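Local atomic coordinates of phenol hydroxylase component phO (Pseudomonas stutzeri, PDB entry 3U52), a protein that probably serves as the small subunit of a multicomponent hydroxylase, contributing to the assembly that oxidises phenol. Residues G110-G113 against M114-G118; V3-L6 against Y7-F11. One frame throughout, in Å; residues are numbered along the deposited sequence.

Interactions 1 and 2 show two ways in which a chain folds back on itself locally without a regular helix or strand. Interaction 2, at residues 3-11 near the amino terminus, does so with apolar side chains gathered round a tyrosine ring; interaction 1, at residues 110-118 near the carboxyl terminus, uses a tight turn and two waters. Their centres lie 48 Å apart and their nearest atoms about 37 Å apart, so they do not touch. Both stand well away from the centre of the chain, interaction 2 at 33 Å and interaction 1 at 20 Å. Interaction 1 borders one other chain and interaction 2 two, so both lie where subunits meet.

Interaction 1: G110-G113 against M114-G118; sequences GLKG and MANAG
K112 extends its side chain across the turn that follows it and brings its ammonium end close to the amide of N116, with NZ of K112 4.1 Å from ND2 of N116. Both groups are donors. The CG of K112 stands between its own backbone N and carbonyl carbon (chi1 62°), the middle of the chain runs extended, and a final bend at chi4 (60°) swings NZ toward the mouth of the turn. There it gives a hydrogen bond to a water, 3.0 Å from NZ of K112. The same water accepts a hydrogen bond from the backbone N of N116, also at 3.0 Å, and donates to the carbonyl O of G113, joining a charged side chain to two backbone groups.

A second water donates to K112 O at 2.6 Å and accepts from G118 N at 2.9 Å, bridging the residues that flank the bend, where G118 CA approaches K112 O to 3.7 Å. G113 fits between them because it lacks a side chain: at a phi of 91° a CB would press on the carbonyl O of K112 and run into G118 C. Its own N is held by D67, while G118 shares backbone hydrogen bonding with L34. On the outer side, M114 keeps its CB against G113 C and packs its side chain on an aromatic side chain of another protein chain.

The bend is closed by a hydrogen bond from A117 N to M114 O (3.0 Å), with A115 and N116 both at positive phi. These features define a type I' beta turn, a form familiar from two-residue beta hairpins but set here in a loop without flanking strands, with two waters tying it and G118 to the residues that lead into it.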
ATOM      1  N   GLY E 110      46.269 -29.038  35.874  1.00 31.86           N
ATOM      2  CA  GLY E 110      45.272 -29.840  36.580  1.00 31.58           C
ATOM      3  C   GLY E 110      43.896 -29.211  36.599  1.00 32.15           C
ATOM      4  O   GLY E 110      42.892 -29.878  36.933  1.00 32.35           O
ATOM      5  N   LEU E 111      43.825 -27.928  36.247  1.00 31.16           N
ATOM      6  CA  LEU E 111      42.528 -27.263  36.174  1.00 31.02           C
ATOM      7  C   LEU E 111      42.407 -26.769  34.744  1.00 30.52           C
ATOM      8  O   LEU E 111      42.949 -25.723  34.390  1.00 30.08           O
ATOM      9  CB  LEU E 111      42.420 -26.131  37.199  1.00 30.42           C
ATOM     10  CG  LEU E 111      42.635 -26.532  38.666  1.00 31.28           C
ATOM     11  CD1 LEU E 111      42.615 -25.329  39.523  1.00 31.04           C
ATOM     12  CD2 LEU E 111      41.628 -27.570  39.160  1.00 31.28           C
ATOM     13  N   LYS E 112      41.726 -27.566  33.919  1.00 30.35           N
ATOM     14  CA  LYS E 112      41.712 -27.332  32.495  1.00 30.21           C
ATOM     15  C   LYS E 112      40.298 -27.072  31.984  1.00 29.43           C
ATOM     16  O   LYS E 112      40.023 -27.208  30.818  1.00 29.19           O
ATOM     17  CB  LYS E 112      42.330 -28.508  31.765  1.00 31.12           C
ATOM     18  CG  LYS E 112      41.553 -29.775  31.981  1.00 32.88           C
ATOM     19  CD  LYS E 112      42.074 -30.920  31.125  1.00 38.08           C
ATOM     20  CE  LYS E 112      41.625 -32.238  31.701  1.00 39.24           C
ATOM     21  NZ  LYS E 112      40.145 -32.320  31.745  1.00 41.49           N
ATOM     22  N   GLY E 113      39.392 -26.715  32.858  1.00 29.43           N
ATOM     23  CA  GLY E 113      38.103 -26.289  32.388  1.00 29.78           C
ATOM     24  C   GLY E 113      37.158 -27.479  32.303  1.00 30.50           C
ATOM     25  O   GLY E 113      37.523 -28.639  32.600  1.00 29.83           O
ATOM     26  N   MET E 114      35.929 -27.177  31.950  1.00 29.45           N
ATOM     27  CA  MET E 114      34.893 -28.173  31.947  1.00 31.42           C
ATOM     28  C   MET E 114      34.798 -28.872  30.613  1.00 30.76           C
ATOM     29  O   MET E 114      35.093 -28.292  29.549  1.00 29.99           O
ATOM     30  CB  MET E 114      33.541 -27.552  32.308  1.00 31.72           C
ATOM     31  CG  MET E 114      33.511 -26.893  33.695  1.00 34.49           C
ATOM     32  SD  MET E 114      32.004 -25.905  33.810  1.00 42.57           S
ATOM     33  CE  MET E 114      30.959 -27.274  34.358  1.00 44.94           C
ATOM     34  N   ALA E 115      34.435 -30.153  30.719  1.00 31.43           N
ATOM     35  CA  ALA E 115      33.872 -30.956  29.655  1.00 31.13           C
ATOM     36  C   ALA E 115      34.825 -31.254  28.497  1.00 31.38           C
ATOM     37  O   ALA E 115      34.386 -31.450  27.361  1.00 32.01           O
ATOM     38  CB  ALA E 115      32.553 -30.290  29.148  1.00 31.12           C
ATOM     39  N   ASN E 116      36.123 -31.283  28.765  1.00 30.56           N
ATOM     40  CA  ASN E 116      37.099 -31.405  27.697  1.00 31.78           C
ATOM     41  C   ASN E 116      36.977 -30.335  26.600  1.00 30.65           C
ATOM     42  O   ASN E 116      37.379 -30.557  25.443  1.00 30.99           O
ATOM     43  CB  ASN E 116      37.063 -32.829  27.102  1.00 33.55           C
ATOM     44  CG  ASN E 116      37.771 -33.826  27.984  1.00 38.11           C
ATOM     45  OD1 ASN E 116      37.138 -34.643  28.674  1.00 45.53           O
ATOM     46  ND2 ASN E 116      39.097 -33.735  28.013  1.00 42.70           N
ATOM     47  N   ALA E 117      36.414 -29.187  26.970  1.00 27.72           N
ATOM     48  CA  ALA E 117      36.087 -28.115  26.032  1.00 25.66           C
ATOM     49  C   ALA E 117      36.753 -26.780  26.437  1.00 24.59           C
ATOM     50  O   ALA E 117      36.470 -25.740  25.838  1.00 25.50           O
ATOM     51  CB  ALA E 117      34.541 -27.961  25.920  1.00 25.54           C
ATOM     52  N   GLY E 118      37.621 -26.813  27.458  1.00 22.75           N
ATOM     53  CA  GLY E 118      38.388 -25.625  27.942  1.00 21.85           C
ATOM     54  C   GLY E 118      37.472 -24.485  28.398  1.00 22.26           C
ATOM     55  O   GLY E 118      37.787 -23.310  28.208  1.00 21.08           O
TER
HETATM   56  O   HOH W   1      39.026 -28.864  29.020  1.00 26.18           O
HETATM   57  O   HOH W   2      37.599 -30.785  31.305  1.00 30.56           O

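Interaction 2: V3-L6 against Y7-F11; sequences VNAL and YDYKF
V3 presses its CG1 methyl onto one face of the Y9 ring, a CH-pi contact in which CG1 of V3 lies 4.2 Å from the centre of that ring and 26° off its normal. The methyl settles nearer one side, 3.8 Å from Y9 CD2. With CG1 anti to the backbone N of V3 (chi1 -172°), it is this methyl that lies over the face, while CG2 also nears CD2. The opposite face is filled from within the second segment: CE2 of F11 stands 3.4 Å above the ring plane, over its centre, so the tyrosine is a flat slab held between an aliphatic bump and the edge of a phenyl ring.

A5 supplies the smaller bump. Its CB drops into the hollow between the two tyrosines, 3.8 Å from Y9 CB on one flank and 4.4 Å from Y7 CD2 on the other, with Y7 O at 3.4 Å from A5 CB. A methyl fits this narrow space where the chain curls round, and Y9, at the centre of an inverse gamma turn, completes the curl.

Both phenolic hydroxyls, of Y7 and Y9, bond the backbone of one neighbouring chain, and Y9 OH also bonds a polar side chain of another, where L6 packs on an aromatic side chain. The curl forms the far end of an amino-terminal arm, ahead of strand 24-29 and remote from the chain's own sheet.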
ATOM      1  N   VAL E   3      49.966   5.823   7.255  1.00 35.70           N
ATOM      2  CA  VAL E   3      48.730   6.542   6.847  1.00 33.79           C
ATOM      3  C   VAL E   3      48.964   7.647   5.812  1.00 33.33           C
ATOM      4  O   VAL E   3      49.814   8.513   6.025  1.00 34.12           O
ATOM      5  CB  VAL E   3      48.025   7.237   8.026  1.00 33.45           C
ATOM      6  CG1 VAL E   3      46.679   7.772   7.563  1.00 34.24           C
ATOM      7  CG2 VAL E   3      47.803   6.280   9.182  1.00 33.99           C
ATOM      8  N   ASN E   4      48.197   7.641   4.718  1.00 31.70           N
ATOM      9  CA  ASN E   4      48.203   8.745   3.748  1.00 30.40           C
ATOM     10  C   ASN E   4      47.243   9.836   4.178  1.00 28.93           C
ATOM     11  O   ASN E   4      46.107   9.541   4.539  1.00 27.84           O
ATOM     12  CB  ASN E   4      47.757   8.248   2.368  1.00 31.96           C
ATOM     13  CG  ASN E   4      48.677   7.204   1.796  1.00 34.97           C
ATOM     14  OD1 ASN E   4      49.908   7.286   1.927  1.00 37.55           O
ATOM     15  ND2 ASN E   4      48.085   6.207   1.132  1.00 38.77           N
ATOM     16  N   ALA E   5      47.684  11.096   4.160  1.00 26.51           N
ATOM     17  CA  ALA E   5      46.836  12.192   4.607  1.00 25.00           C
ATOM     18  C   ALA E   5      47.208  13.485   3.886  1.00 25.56           C
ATOM     19  O   ALA E   5      48.236  13.555   3.198  1.00 25.91           O
ATOM     20  CB  ALA E   5      46.896  12.380   6.091  1.00 23.21           C
ATOM     21  N   LEU E   6      46.378  14.498   4.044  1.00 24.96           N
ATOM     22  CA  LEU E   6      46.637  15.801   3.413  1.00 26.35           C
ATOM     23  C   LEU E   6      47.464  16.667   4.364  1.00 27.12           C
ATOM     24  O   LEU E   6      47.611  17.876   4.172  1.00 28.15           O
ATOM     25  CB  LEU E   6      45.288  16.472   3.111  1.00 25.97           C
ATOM     26  CG  LEU E   6      44.784  16.640   1.669  1.00 27.97           C
ATOM     27  CD1 LEU E   6      45.592  15.976   0.569  1.00 25.47           C
ATOM     28  CD2 LEU E   6      43.294  16.403   1.533  1.00 25.08           C
ATOM     29  N   TYR E   7      47.974  16.055   5.426  1.00 26.64           N
ATOM     30  CA  TYR E   7      48.682  16.780   6.454  1.00 27.02           C
ATOM     31  C   TYR E   7      49.488  15.764   7.246  1.00 27.80           C
ATOM     32  O   TYR E   7      49.416  14.577   6.934  1.00 27.10           O
ATOM     33  CB  TYR E   7      47.708  17.558   7.313  1.00 25.79           C
ATOM     34  CG  TYR E   7      46.705  16.745   8.113  1.00 25.14           C
ATOM     35  CD1 TYR E   7      46.941  16.486   9.474  1.00 24.25           C
ATOM     36  CD2 TYR E   7      45.489  16.289   7.539  1.00 20.35           C
ATOM     37  CE1 TYR E   7      46.017  15.775  10.264  1.00 23.83           C
ATOM     38  CE2 TYR E   7      44.550  15.546   8.322  1.00 19.58           C
ATOM     39  CZ  TYR E   7      44.826  15.298   9.679  1.00 23.89           C
ATOM     40  OH  TYR E   7      43.959  14.604  10.517  1.00 21.86           O
ATOM     41  N   ASP E   8      50.266  16.217   8.234  1.00 28.93           N
ATOM     42  CA  ASP E   8      51.112  15.291   9.019  1.00 30.02           C
ATOM     43  C   ASP E   8      50.251  14.641  10.103  1.00 29.44           C
ATOM     44  O   ASP E   8      49.878  15.255  11.098  1.00 28.23           O
ATOM     45  CB  ASP E   8      52.374  15.983   9.573  1.00 31.76           C
ATOM     46  CG  ASP E   8      53.398  14.998  10.180  1.00 34.95           C
ATOM     47  OD1 ASP E   8      53.645  13.880   9.657  1.00 40.50           O
ATOM     48  OD2 ASP E   8      53.985  15.373  11.213  1.00 41.71           O
ATOM     49  N   TYR E   9      49.934  13.377   9.857  1.00 28.98           N
ATOM     50  CA  TYR E   9      48.869  12.666  10.544  1.00 28.70           C
ATOM     51  C   TYR E   9      49.533  11.982  11.747  1.00 29.59           C
ATOM     52  O   TYR E   9      49.863  10.793  11.720  1.00 30.01           O
ATOM     53  CB  TYR E   9      48.220  11.663   9.547  1.00 27.55           C
ATOM     54  CG  TYR E   9      46.888  11.113  10.007  1.00 27.42           C
ATOM     55  CD1 TYR E   9      45.691  11.802   9.768  1.00 20.10           C
ATOM     56  CD2 TYR E   9      46.829   9.901  10.680  1.00 26.89           C
ATOM     57  CE1 TYR E   9      44.462  11.292  10.224  1.00 20.94           C
ATOM     58  CE2 TYR E   9      45.623   9.388  11.113  1.00 26.53           C
ATOM     59  CZ  TYR E   9      44.441  10.091  10.892  1.00 24.05           C
ATOM     60  OH  TYR E   9      43.255   9.541  11.349  1.00 22.25           O
ATOM     61  N   LYS E  10      49.726  12.757  12.801  1.00 30.37           N
ATOM     62  CA  LYS E  10      50.442  12.315  13.994  1.00 32.25           C
ATOM     63  C   LYS E  10      49.620  12.739  15.176  1.00 31.19           C
ATOM     64  O   LYS E  10      49.308  13.907  15.284  1.00 31.97           O
ATOM     65  CB  LYS E  10      51.842  12.970  14.059  1.00 33.18           C
ATOM     66  CG  LYS E  10      52.856  12.456  13.010  1.00 37.05           C
ATOM     67  CD  LYS E  10      53.244  10.981  13.236  1.00 43.59           C
ATOM     68  CE  LYS E  10      54.677  10.666  12.710  1.00 48.71           C
ATOM     69  NZ  LYS E  10      54.731  10.211  11.246  1.00 49.74           N
ATOM     70  N   PHE E  11      49.211  11.798  16.028  1.00 31.00           N
ATOM     71  CA  PHE E  11      48.403  12.132  17.208  1.00 31.11           C
ATOM     72  C   PHE E  11      48.898  11.360  18.403  1.00 31.67           C
ATOM     73  O   PHE E  11      49.658  10.413  18.256  1.00 32.33           O
ATOM     74  CB  PHE E  11      46.902  11.815  17.001  1.00 31.51           C
ATOM     75  CG  PHE E  11      46.335  12.412  15.767  1.00 29.35           C
ATOM     76  CD1 PHE E  11      45.813  13.695  15.780  1.00 30.27           C
ATOM     77  CD2 PHE E  11      46.356  11.699  14.576  1.00 28.98           C
ATOM     78  CE1 PHE E  11      45.343  14.270  14.640  1.00 30.57           C
ATOM     79  CE2 PHE E  11      45.865  12.268  13.410  1.00 26.99           C
ATOM     80  CZ  PHE E  11      45.366  13.535  13.438  1.00 27.53           C
TER